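PHOX (PDB 3ZWU) probably hydrolyses phosphate monoesters as an alkaline phosphatase, with a site built from a mu-oxo-diiron pair and three calcium ions. Local coordinates at residues 64-69 and 90-95; 191-196 and 246-251; 382-387 and 417-422; 473-478 and 489-494. All coordinates share one frame; numbering follows the deposited sequence.

In the fold
Four loops or strand ends of this beta-propeller phosphatase reach one central cofactor from different directions, and each contact includes a segment that supplies a group to it. Contacts 1 and 2, with centres 16 Å apart, meet through Glu90 OE2 and Glu194 OE1, 2.8 Å apart, two carboxylate oxygens that bind the same iron. Contact 3 lies on the other side of the chain's centre from contact 1, about 28 Å between centres, yet its Glu387 binds the second iron together with Glu194 of contact 2. Contacts 3 and 4, 16 Å apart by their centres, share one calcium through Glu387 and Asp494. The bound vanadate touches all four.

Contact 1 of 4, residues 64-69 and 90-95. With FEO (mu-oxo-diiron), chain I; VO4 (vanadate ion), chain C.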
# COMPACT_ATOMS: atom_id res chain seq x y z
N PHE A 64 -16.73 5.28 -7.96
CA PHE A 64 -15.35 5.28 -7.50
C PHE A 64 -15.36 5.00 -6.00
O PHE A 64 -16.16 5.60 -5.27
CB PHE A 64 -14.69 6.63 -7.81
CG PHE A 64 -13.19 6.62 -7.64
CD1 PHE A 64 -12.37 6.00 -8.56
CD2 PHE A 64 -12.60 7.31 -6.59
CE1 PHE A 64 -10.98 6.03 -8.41
CE2 PHE A 64 -11.22 7.33 -6.44
CZ PHE A 64 -10.42 6.69 -7.35
N GLY A 65 -14.53 4.06 -5.55
CA GLY A 65 -14.52 3.65 -4.15
C GLY A 65 -13.98 4.72 -3.22
O GLY A 65 -13.59 5.80 -3.66
N ASP A 66 -14.00 4.41 -1.93
CA ASP A 66 -13.57 5.35 -0.90
C ASP A 66 -12.09 5.19 -0.58
O ASP A 66 -11.44 4.25 -1.04
CB ASP A 66 -14.43 5.13 0.36
CG ASP A 66 -14.60 6.34 1.26
OD1 ASP A 66 -13.92 7.37 1.02
OD2 ASP A 66 -15.39 6.25 2.23
N ASN A 67 -11.54 6.16 0.15
CA ASN A 67 -10.16 6.17 0.62
C ASN A 67 -9.17 5.58 -0.37
O ASN A 67 -8.47 4.61 -0.08
CB ASN A 67 -10.07 5.51 1.99
CG ASN A 67 -10.74 6.33 3.06
OD1 ASN A 67 -11.04 7.51 2.89
ND2 ASN A 67 -10.99 5.71 4.20
N ASN A 68 -9.09 6.24 -1.53
CA ASN A 68 -8.16 5.86 -2.59
C ASN A 68 -6.74 5.76 -2.04
O ASN A 68 -6.34 6.59 -1.21
CB ASN A 68 -8.24 6.79 -3.81
CG ASN A 68 -8.32 8.27 -3.50
OD1 ASN A 68 -9.29 8.93 -3.84
ND2 ASN A 68 -7.31 8.84 -2.87
N ASP A 69 -5.99 4.76 -2.49
CA ASP A 69 -4.67 4.47 -1.95
C ASP A 69 -3.68 4.14 -3.09
O ASP A 69 -3.56 4.97 -3.98
CB ASP A 69 -4.84 3.37 -0.90
CG ASP A 69 -3.77 3.30 0.17
OD1 ASP A 69 -2.63 3.74 -0.10
OD2 ASP A 69 -4.07 2.80 1.27
N GLU A 90 -9.05 1.50 -0.08
CA GLU A 90 -8.68 0.76 1.11
C GLU A 90 -9.75 0.51 2.13
O GLU A 90 -9.88 -0.61 2.62
CB GLU A 90 -7.47 1.42 1.76
CG GLU A 90 -6.80 0.52 2.79
CD GLU A 90 -5.63 1.14 3.50
OE1 GLU A 90 -5.73 2.33 3.90
OE2 GLU A 90 -4.62 0.43 3.69
N TYR A 91 -10.44 1.55 2.55
CA TYR A 91 -11.45 1.41 3.59
C TYR A 91 -12.46 2.52 3.47
O TYR A 91 -12.47 3.20 2.45
CB TYR A 91 -10.80 1.29 4.99
CG TYR A 91 -10.09 2.51 5.52
CD1 TYR A 91 -8.85 2.89 5.02
CD2 TYR A 91 -10.62 3.24 6.58
CE1 TYR A 91 -8.17 3.99 5.53
CE2 TYR A 91 -9.94 4.34 7.11
CZ TYR A 91 -8.71 4.70 6.59
OH TYR A 91 -8.00 5.76 7.11
N THR A 92 -13.35 2.69 4.45
CA THR A 92 -14.35 3.74 4.37
C THR A 92 -14.47 4.45 5.70
O THR A 92 -14.01 3.96 6.73
CB THR A 92 -15.68 3.19 3.86
OG1 THR A 92 -16.57 4.29 3.65
CG2 THR A 92 -16.32 2.17 4.80
N ASN A 93 -15.06 5.64 5.65
CA ASN A 93 -15.23 6.51 6.79
C ASN A 93 -16.71 6.50 7.13
O ASN A 93 -17.50 7.15 6.44
CB ASN A 93 -14.74 7.91 6.43
CG ASN A 93 -13.43 7.87 5.69
OD1 ASN A 93 -12.42 7.39 6.22
ND2 ASN A 93 -13.42 8.25 4.41
N TYR A 94 -17.10 5.73 8.14
CA TYR A 94 -18.50 5.58 8.52
C TYR A 94 -19.20 6.91 8.81
O TYR A 94 -20.38 7.04 8.51
CB TYR A 94 -18.66 4.62 9.70
CG TYR A 94 -18.33 3.16 9.45
CD1 TYR A 94 -18.33 2.63 8.16
CD2 TYR A 94 -18.11 2.28 10.51
CE1 TYR A 94 -18.09 1.28 7.93
CE2 TYR A 94 -17.84 0.94 10.29
CZ TYR A 94 -17.85 0.44 9.00
OH TYR A 94 -17.62 -0.90 8.76
N ARG A 95 -18.47 7.91 9.34
CA ARG A 95 -19.06 9.22 9.61
C ARG A 95 -19.60 9.91 8.35
O ARG A 95 -20.52 10.72 8.45
CB ARG A 95 -18.08 10.15 10.34
CG ARG A 95 -16.89 10.63 9.51
CD ARG A 95 -15.86 11.30 10.40
NE ARG A 95 -16.41 12.50 11.02
CZ ARG A 95 -15.96 13.08 12.13
NH1 ARG A 95 -14.92 12.56 12.79
NH2 ARG A 95 -16.54 14.17 12.61
FE1 FEO I . -2.72 0.73 4.25
FE2 FEO I . 0.29 0.26 6.01
O FEO I . -0.95 1.27 4.95
V VO4 C . -2.01 2.29 6.77
O1 VO4 C . -2.82 3.12 8.08
O2 VO4 C . -1.26 3.69 6.02
O3 VO4 C . -3.40 1.54 6.06
O4 VO4 C . -0.88 1.28 7.63
O HOH W 1 -16.11 8.57 3.23
O HOH W 2 -2.67 2.80 3.46
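At the rim of the metal site, the end of a beta hairpin is tied back to its own beginning: Asn67 and Asn93 join their side-chain amides, while Asp66 takes hold of Thr92. The two amides exchange a pair of bonds, Asn93 ND2 to Asn67 OD1 at 2.9 Å and Asn67 ND2 to Asn93 OD1 at 3.0 Å. Both are nearly straight, although the amide planes are turned 55° from each other, and Asn93 OD1 receives its donor from above its carbonyl plane. Asn67 ND2 also hovers 3.2 Å above the centre of the Tyr91 ring. Tyr91 CG lies between its backbone N and carbonyl carbon (chi1 68°), a torsion that brings the ring back under the amide even though CB starts away from it. Asp66 OD2 accepts from Thr92 OG1 at 2.7 Å on its anti lone pair, and a water links the same oxygen to Asn93 ND2. The backbone adds Glu90 N to Asn67 O at 3.2 Å.

Beyond this tie, Glu90 extends to iron, with OE2 2.0 Å from FE1; Glu194 and Cys179 bind the same metal. Asp69 OD2 lies 3.1 Å from Glu90 OE1, a closeness of like charges that the nearby iron probably eases; Gln550 is a hydrogen-bond partner of Glu90 OE1. A water on FE1 lies within 2.6 Å of Asp69 OD2, whereas Asp69 OD1 is bonded to Thr534. Such second-shell bracing of a ligand-bearing loop at the end of a strand pair suits a beta-propeller whose metal site is assembled from loops around its centre.

Contact 2 of 4, residues 191-196 and 246-251. With FEO (mu-oxo-diiron), chain I; VO4 (vanadate ion), chain C.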
# COMPACT_ATOMS: atom_id res chain seq x y z
N THR A 191 -2.74 -5.70 -6.50
CA THR A 191 -3.35 -4.99 -5.38
C THR A 191 -3.09 -5.82 -4.14
O THR A 191 -3.11 -7.05 -4.20
CB THR A 191 -4.82 -4.63 -5.63
OG1 THR A 191 -5.25 -3.79 -4.56
CG2 THR A 191 -5.73 -5.83 -5.72
N CYS A 192 -2.84 -5.14 -3.03
CA CYS A 192 -2.41 -5.76 -1.80
C CYS A 192 -3.42 -5.64 -0.69
O CYS A 192 -3.78 -4.53 -0.32
CB CYS A 192 -1.09 -5.13 -1.40
SG CYS A 192 0.27 -5.51 -2.53
N GLU A 193 -3.82 -6.78 -0.10
CA GLU A 193 -4.76 -6.81 1.02
C GLU A 193 -3.97 -6.67 2.30
O GLU A 193 -3.14 -7.53 2.61
CB GLU A 193 -5.54 -8.12 1.01
CG GLU A 193 -6.42 -8.24 -0.22
CD GLU A 193 -6.98 -9.62 -0.49
OE1 GLU A 193 -6.58 -10.59 0.18
OE2 GLU A 193 -7.85 -9.72 -1.39
N GLU A 194 -4.18 -5.57 3.03
CA GLU A 194 -3.42 -5.26 4.23
C GLU A 194 -4.16 -5.58 5.51
O GLU A 194 -4.06 -6.70 5.98
CB GLU A 194 -2.94 -3.80 4.18
CG GLU A 194 -2.03 -3.40 5.33
CD GLU A 194 -1.84 -1.90 5.45
OE1 GLU A 194 -2.76 -1.15 5.05
OE2 GLU A 194 -0.81 -1.48 6.02
N ASN A 195 -4.96 -4.64 6.06
CA ASN A 195 -5.63 -4.85 7.35
C ASN A 195 -6.95 -5.61 7.22
O ASN A 195 -7.96 -5.25 7.81
CB ASN A 195 -5.79 -3.52 8.08
CG ASN A 195 -4.46 -2.92 8.45
OD1 ASN A 195 -4.05 -1.88 7.93
ND2 ASN A 195 -3.76 -3.58 9.35
N PHE A 196 -6.90 -6.72 6.48
CA PHE A 196 -8.06 -7.56 6.20
C PHE A 196 -8.66 -8.16 7.47
O PHE A 196 -9.88 -8.32 7.55
CB PHE A 196 -7.71 -8.67 5.19
CG PHE A 196 -6.84 -9.77 5.75
CD1 PHE A 196 -5.45 -9.66 5.77
CD2 PHE A 196 -7.41 -10.90 6.31
CE1 PHE A 196 -4.66 -10.66 6.33
CE2 PHE A 196 -6.61 -11.92 6.83
CZ PHE A 196 -5.24 -11.80 6.83
N HIS A 246 -8.15 -14.19 2.54
CA HIS A 246 -7.80 -12.78 2.42
C HIS A 246 -6.42 -12.57 3.02
O HIS A 246 -5.92 -13.43 3.76
CB HIS A 246 -8.88 -11.91 3.09
CG HIS A 246 -10.22 -12.14 2.48
ND1 HIS A 246 -10.58 -11.56 1.28
CD2 HIS A 246 -11.20 -12.99 2.86
CE1 HIS A 246 -11.78 -12.03 0.99
NE2 HIS A 246 -12.19 -12.90 1.91
N GLY A 247 -5.78 -11.46 2.67
CA GLY A 247 -4.40 -11.16 3.07
C GLY A 247 -3.44 -11.61 1.99
O GLY A 247 -2.33 -12.02 2.31
N TRP A 248 -3.84 -11.52 0.72
CA TRP A 248 -3.01 -11.94 -0.40
C TRP A 248 -2.78 -10.80 -1.38
O TRP A 248 -3.44 -9.76 -1.31
CB TRP A 248 -3.71 -13.09 -1.16
CG TRP A 248 -4.12 -14.26 -0.31
CD1 TRP A 248 -5.35 -14.49 0.23
CD2 TRP A 248 -3.28 -15.34 0.11
NE1 TRP A 248 -5.33 -15.67 0.94
CE2 TRP A 248 -4.08 -16.22 0.86
CE3 TRP A 248 -1.93 -15.67 -0.09
CZ2 TRP A 248 -3.58 -17.42 1.40
CZ3 TRP A 248 -1.45 -16.86 0.42
CH2 TRP A 248 -2.27 -17.72 1.15
N VAL A 249 -1.84 -11.02 -2.31
CA VAL A 249 -1.57 -10.12 -3.42
C VAL A 249 -2.52 -10.62 -4.51
O VAL A 249 -2.57 -11.83 -4.77
CB VAL A 249 -0.10 -10.17 -3.89
CG1 VAL A 249 0.11 -9.30 -5.12
CG2 VAL A 249 0.83 -9.74 -2.76
N VAL A 250 -3.30 -9.71 -5.11
CA VAL A 250 -4.30 -10.05 -6.11
C VAL A 250 -3.91 -9.42 -7.43
O VAL A 250 -3.62 -8.22 -7.49
CB VAL A 250 -5.70 -9.57 -5.66
CG1 VAL A 250 -6.78 -9.96 -6.67
CG2 VAL A 250 -6.02 -10.12 -4.27
N GLU A 251 -3.92 -10.22 -8.50
CA GLU A 251 -3.53 -9.78 -9.83
C GLU A 251 -4.76 -9.45 -10.66
O GLU A 251 -5.68 -10.27 -10.77
CB GLU A 251 -2.68 -10.87 -10.49
CG GLU A 251 -2.07 -10.43 -11.80
CD GLU A 251 -1.00 -11.35 -12.35
OE1 GLU A 251 -0.80 -12.46 -11.78
OE2 GLU A 251 -0.36 -10.98 -13.36
FE1 FEO I . -2.72 0.73 4.25
FE2 FEO I . 0.29 0.26 6.01
O FEO I . -0.95 1.27 4.95
V VO4 C . -2.01 2.29 6.77
O1 VO4 C . -2.82 3.12 8.08
O2 VO4 C . -1.26 3.69 6.02
O3 VO4 C . -3.40 1.54 6.06
O4 VO4 C . -0.88 1.28 7.63
O HOH W 2 -2.67 2.80 3.46
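The Phe196 ring has one face laid against the backbone of His246 and Gly247: His246 O sits 3.5 Å above its plane and Gly247 N 3.6 Å, both offset toward the rim. Gly247 CA comes within 3.3 Å of Phe196 CD1 on that face, and across the ring from CD1, CD2 meets His246 CB. Phe196 CG stands between the backbone N and the carbonyl carbon (chi1 73°), which swings the ring onto this peptide. The His246 imidazole, whose polar partner is Glu242, has Glu193 OE2 merely as a neighbour at its edge.

Glu193 reaches the same loop with an extended chain. Its OE1 takes two backbone N-H groups, Gly247 N at 2.8 Å on the anti side and Trp248 N at 2.9 Å from above the carboxylate plane; the second bond is almost straight, at 175°. The other oxygen, OE2, lies 3.4 Å from Val250 CG2 and has Lys263 as a salt-bridge partner and Thr175 as a hydrogen-bond partner.

Farther along both segments the chains pair as antiparallel strands. Thr191 and Val250 form a hydrogen-bonded pair, with CG2 of the threonine alongside CB of the valine, and Cys192 faces Val249 as a non-hydrogen-bonded pair on the other face of the sheet. Glu194, following Glu193, turns away and bridges the irons, OE1 to FE1 and OE2 to FE2. A buried carboxylate held by two N-H groups, a lysine and a hydroxyl is probably stabilised as the anion, and it anchors the strand end before the iron-bridging glutamate.

Contact 3 of 4, residues 382-387 and 417-422; sequences RMDRPE and GPNPRE. With CA (calcium ion), chain G; CA (calcium ion), chain F; VO4 (vanadate ion), chain C; FEO (mu-oxo-diiron), chain I.
Asn419 turns its amide to the backbone of Asp384 and the sulfur of Met383, making the first shell of this contact. Its OD1 accepts from Asp384 N at 3.0 Å, with the donor above the carbonyl plane and the bond bent to 139°. On the other branch, ND2 points almost straight at Met383 SD, 3.6 Å away, in a weak hydrogen bond. The methionine is bent at both its second and third torsions, a curl that carries SD to the amide and puts CE 3.7 Å from Pro418 CG. The Asp384 carboxylate and the Asn419 amide run past one another, pointing opposite ways, with their planes 55° apart. A water extends the contact, donating to Asp384 OD2 at 2.6 Å and accepting from Arg421 N. The charge of Asp384 is met elsewhere, OD1 forming a salt bridge with Arg408.

Farther along the same segment, Arg385 presents the edge of its guanidinium to the vanadate, NH2 lying 3.0 Å from O4, while Asp292 holds its NE. Glu387 OE2 bridges FE2, at 2.1 Å, and two calcium ions. The contact thus joins the short strand 383-384, just ahead of strand 386-391, an edge strand of its sheet, to the loop between strands 398-402 and 428-434, with Leu402 and Leu430 against Met383 and strand 443-451 against Pro418.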
# COMPACT_ATOMS: atom_id res chain seq x y z
N ARG A 382 12.40 -8.65 13.12
CA ARG A 382 11.17 -7.89 13.39
C ARG A 382 11.44 -6.43 13.05
O ARG A 382 12.42 -5.86 13.54
CB ARG A 382 10.78 -8.03 14.85
CG ARG A 382 10.44 -9.46 15.24
CD ARG A 382 9.87 -9.53 16.63
NE ARG A 382 8.47 -9.12 16.68
CZ ARG A 382 7.73 -9.06 17.78
NH1 ARG A 382 8.26 -9.37 18.96
NH2 ARG A 382 6.46 -8.68 17.72
N MET A 383 10.58 -5.81 12.21
CA MET A 383 10.80 -4.46 11.70
C MET A 383 9.80 -3.44 12.18
O MET A 383 8.69 -3.77 12.61
CB MET A 383 10.76 -4.48 10.16
CG MET A 383 11.67 -5.49 9.52
SD MET A 383 13.42 -5.25 9.91
CE MET A 383 13.76 -3.79 8.94
N ASP A 384 10.19 -2.16 12.03
CA ASP A 384 9.34 -1.03 12.40
C ASP A 384 8.33 -0.70 11.31
O ASP A 384 8.45 0.31 10.62
CB ASP A 384 10.19 0.22 12.70
CG ASP A 384 11.02 0.17 13.96
OD1 ASP A 384 10.85 -0.79 14.74
OD2 ASP A 384 11.79 1.12 14.20
N ARG A 385 7.30 -1.55 11.18
CA ARG A 385 6.20 -1.35 10.24
C ARG A 385 6.63 -1.09 8.80
O ARG A 385 6.55 0.05 8.31
CB ARG A 385 5.31 -0.21 10.73
CG ARG A 385 4.58 -0.52 12.01
CD ARG A 385 3.57 0.56 12.32
NE ARG A 385 2.57 0.66 11.26
CZ ARG A 385 1.75 1.69 11.07
NH1 ARG A 385 1.78 2.74 11.89
NH2 ARG A 385 0.88 1.68 10.07
N PRO A 386 7.04 -2.14 8.08
CA PRO A 386 7.37 -1.98 6.68
C PRO A 386 6.14 -1.56 5.89
O PRO A 386 5.11 -2.22 5.99
CB PRO A 386 7.85 -3.38 6.25
CG PRO A 386 8.19 -4.08 7.49
CD PRO A 386 7.37 -3.48 8.58
N GLU A 387 6.24 -0.46 5.15
CA GLU A 387 5.15 -0.03 4.29
C GLU A 387 5.62 -0.17 2.85
O GLU A 387 5.94 -1.30 2.46
CB GLU A 387 4.54 1.32 4.72
CG GLU A 387 3.75 1.20 6.01
CD GLU A 387 2.71 2.28 6.26
OE1 GLU A 387 3.09 3.38 6.70
OE2 GLU A 387 1.50 2.03 6.01
N GLY A 417 20.36 -2.21 14.52
CA GLY A 417 20.44 -2.21 13.06
C GLY A 417 19.50 -1.21 12.39
O GLY A 417 19.58 -0.02 12.68
N PRO A 418 18.60 -1.68 11.49
CA PRO A 418 17.68 -0.78 10.80
C PRO A 418 16.51 -0.23 11.64
O PRO A 418 15.71 0.54 11.11
CB PRO A 418 17.20 -1.62 9.62
CG PRO A 418 17.21 -3.00 10.14
CD PRO A 418 18.37 -3.08 11.09
N ASN A 419 16.42 -0.60 12.94
CA ASN A 419 15.39 -0.13 13.87
C ASN A 419 16.15 0.44 15.08
O ASN A 419 16.15 -0.16 16.16
CB ASN A 419 14.47 -1.29 14.26
CG ASN A 419 13.92 -2.02 13.05
OD1 ASN A 419 13.06 -1.51 12.33
ND2 ASN A 419 14.43 -3.22 12.77
N PRO A 420 16.84 1.59 14.89
CA PRO A 420 17.75 2.14 15.90
C PRO A 420 17.20 2.90 17.10
O PRO A 420 18.01 3.29 17.94
CB PRO A 420 18.64 3.06 15.06
CG PRO A 420 17.69 3.62 14.06
CD PRO A 420 16.78 2.48 13.71
N ARG A 421 15.89 3.13 17.19
CA ARG A 421 15.34 3.92 18.30
C ARG A 421 14.17 3.26 18.98
O ARG A 421 13.23 2.83 18.32
CB ARG A 421 14.85 5.27 17.79
CG ARG A 421 15.93 6.12 17.14
CD ARG A 421 15.41 7.44 16.61
NE ARG A 421 14.52 7.24 15.47
CZ ARG A 421 14.03 8.21 14.70
NH1 ARG A 421 14.36 9.48 14.94
NH2 ARG A 421 13.23 7.93 13.68
N GLU A 422 14.17 3.29 20.32
CA GLU A 422 13.04 2.82 21.11
C GLU A 422 11.89 3.81 20.91
O GLU A 422 12.14 4.98 20.61
CB GLU A 422 13.39 2.76 22.61
CG GLU A 422 13.52 4.12 23.31
CD GLU A 422 13.87 4.09 24.78
OE1 GLU A 422 13.90 2.98 25.37
OE2 GLU A 422 14.07 5.18 25.36
CA CA G . 0.75 4.18 7.18
CA CA F . 0.02 3.08 3.80
V VO4 C . -2.01 2.29 6.77
O1 VO4 C . -2.82 3.12 8.08
O2 VO4 C . -1.26 3.69 6.02
O3 VO4 C . -3.40 1.54 6.06
O4 VO4 C . -0.88 1.28 7.63
FE1 FEO I . -2.72 0.73 4.25
FE2 FEO I . 0.29 0.26 6.01
O FEO I . -0.95 1.27 4.95
O HOH W 3 13.50 2.37 15.72
O HOH W 4 -0.39 3.96 9.33
O HOH W 5 -0.65 2.62 1.38
O HOH W 6 -0.67 5.23 2.86
O HOH W 2 -2.67 2.80 3.46
O HOH W 7 2.14 5.58 8.45

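Contact 4 of 4, residues 473-478 and 489-494. With CA (calcium ion), chain G; CA (calcium ion), chain H; VO4 (vanadate ion), chain C.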
# COMPACT_ATOMS: atom_id res chain seq x y z
N ASN A 473 12.73 20.75 6.05
CA ASN A 473 12.15 19.60 5.31
C ASN A 473 11.59 18.48 6.18
O ASN A 473 11.18 17.46 5.64
CB ASN A 473 13.22 19.02 4.38
CG ASN A 473 14.34 18.26 5.08
OD1 ASN A 473 14.33 18.05 6.30
ND2 ASN A 473 15.33 17.83 4.31
N MET A 474 11.62 18.63 7.51
CA MET A 474 11.21 17.56 8.42
C MET A 474 9.79 17.07 8.23
O MET A 474 8.88 17.84 7.93
CB MET A 474 11.47 17.91 9.88
CG MET A 474 10.71 19.11 10.37
SD MET A 474 11.12 19.38 12.09
CE MET A 474 10.21 20.87 12.40
N PHE A 475 9.61 15.76 8.43
CA PHE A 475 8.35 15.06 8.26
C PHE A 475 8.31 13.86 9.21
O PHE A 475 9.31 13.56 9.86
CB PHE A 475 8.24 14.56 6.81
CG PHE A 475 9.34 13.61 6.39
CD1 PHE A 475 10.54 14.09 5.89
CD2 PHE A 475 9.18 12.23 6.51
CE1 PHE A 475 11.56 13.22 5.51
CE2 PHE A 475 10.20 11.36 6.13
CZ PHE A 475 11.39 11.86 5.64
N ASN A 476 7.18 13.17 9.27
CA ASN A 476 7.10 11.97 10.09
C ASN A 476 6.26 10.92 9.40
O ASN A 476 5.38 11.23 8.60
CB ASN A 476 6.57 12.26 11.49
CG ASN A 476 5.08 12.42 11.59
OD1 ASN A 476 4.37 11.47 11.93
ND2 ASN A 476 4.58 13.62 11.31
N SER A 477 6.56 9.67 9.72
CA SER A 477 5.85 8.51 9.23
C SER A 477 5.81 8.40 7.71
O SER A 477 4.71 8.36 7.12
CB SER A 477 4.45 8.45 9.83
OG SER A 477 4.48 8.57 11.24
N PRO A 478 6.98 8.30 7.06
CA PRO A 478 7.01 8.07 5.62
C PRO A 478 6.30 6.74 5.37
O PRO A 478 6.43 5.81 6.17
CB PRO A 478 8.49 8.03 5.28
CG PRO A 478 9.15 7.59 6.54
CD PRO A 478 8.34 8.21 7.64
N LEU A 489 13.20 10.16 -6.01
CA LEU A 489 12.47 9.32 -5.07
C LEU A 489 11.43 10.18 -4.39
O LEU A 489 11.79 11.09 -3.64
CB LEU A 489 13.41 8.69 -4.04
CG LEU A 489 12.75 7.87 -2.93
CD1 LEU A 489 11.95 6.71 -3.50
CD2 LEU A 489 13.79 7.36 -1.96
N TRP A 490 10.15 9.90 -4.63
CA TRP A 490 9.05 10.65 -4.05
C TRP A 490 8.61 9.95 -2.77
O TRP A 490 8.45 8.73 -2.79
CB TRP A 490 7.91 10.77 -5.06
CG TRP A 490 8.32 11.50 -6.30
CD1 TRP A 490 8.94 10.98 -7.40
CD2 TRP A 490 8.23 12.91 -6.53
NE1 TRP A 490 9.19 11.97 -8.32
CE2 TRP A 490 8.73 13.16 -7.82
CE3 TRP A 490 7.75 13.98 -5.77
CZ2 TRP A 490 8.79 14.45 -8.36
CZ3 TRP A 490 7.79 15.25 -6.32
CH2 TRP A 490 8.30 15.47 -7.60
N ILE A 491 8.50 10.69 -1.66
CA ILE A 491 8.19 10.17 -0.33
C ILE A 491 6.86 10.75 0.10
O ILE A 491 6.72 11.97 0.11
CB ILE A 491 9.30 10.56 0.68
CG1 ILE A 491 10.67 10.01 0.23
CG2 ILE A 491 8.96 10.07 2.10
CD1 ILE A 491 11.86 10.77 0.84
N LEU A 492 5.90 9.90 0.47
CA LEU A 492 4.56 10.32 0.87
C LEU A 492 4.38 9.99 2.34
O LEU A 492 4.83 8.93 2.78
CB LEU A 492 3.54 9.57 0.02
CG LEU A 492 3.46 9.93 -1.47
CD1 LEU A 492 4.70 9.48 -2.25
CD2 LEU A 492 2.22 9.32 -2.10
N THR A 493 3.75 10.89 3.13
CA THR A 493 3.61 10.65 4.56
C THR A 493 2.19 10.36 5.03
O THR A 493 1.21 10.85 4.47
CB THR A 493 4.23 11.79 5.38
OG1 THR A 493 3.35 12.92 5.45
CG2 THR A 493 5.59 12.22 4.85
N ASP A 494 2.12 9.54 6.09
CA ASP A 494 0.89 9.17 6.78
C ASP A 494 1.24 9.21 8.26
O ASP A 494 1.35 8.18 8.93
CB ASP A 494 0.42 7.78 6.35
CG ASP A 494 -0.70 7.24 7.23
OD1 ASP A 494 -1.48 8.06 7.76
OD2 ASP A 494 -0.78 6.00 7.41
CA CA G . 0.75 4.18 7.18
CA CA H . -3.06 5.19 6.90
V VO4 C . -2.01 2.29 6.77
O1 VO4 C . -2.82 3.12 8.08
O2 VO4 C . -1.26 3.69 6.02
O3 VO4 C . -3.40 1.54 6.06
O4 VO4 C . -0.88 1.28 7.63
O HOH W 8 4.93 14.33 7.72
O HOH W 7 2.14 5.58 8.45
O HOH W 9 -3.24 6.46 9.05
O HOH W 4 -0.39 3.96 9.33
O HOH W 10 -5.52 5.13 7.87
O HOH W 11 -4.36 4.34 5.03
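Asp494 OD2 is gripped by two calcium ions at once, 2.4 Å from the calcium of chain G and 2.5 Å from that of chain H, while Ser477 O fixes the backbone of the same residue. The bond from Asp494 N to Ser477 O measures 3.0 Å and is straight, at 180°. With CG anti to the backbone N (chi1 169°), the carboxylate extends toward the metals, and its other oxygen, OD1, accepts from a water that binds the chain H calcium. Another water, on the chain G calcium, donates to Asp494 O. Asp479 and Glu387 share the chain G ion with Asp494, and Glu532 shares the chain H ion; the vanadate oxygen O2 binds both. Two calcium ions on one oxygen probably polarise the carboxylate and offset its negative charge.

The bond closes the open end of an antiparallel pair, strands 478-483 and 489-493, in a four-stranded sheet of the kind that makes a propeller blade. Pro478 and Thr493 face each other as a non-hydrogen-bonded pair whose side chains diverge. Pro478 CB instead packs on Ile491 CG2 at 3.8 Å. The Phe475 ring lies obliquely to that methyl and to Thr493 CG2, which is 4.0 Å from CD2. Thr493 OG1, bonded also to Asn509, receives a hydrogen bond from a water that accepts from Asn476 N. Ser477 OG donates to Asn476 OD1, whose second donor is Asp496 N.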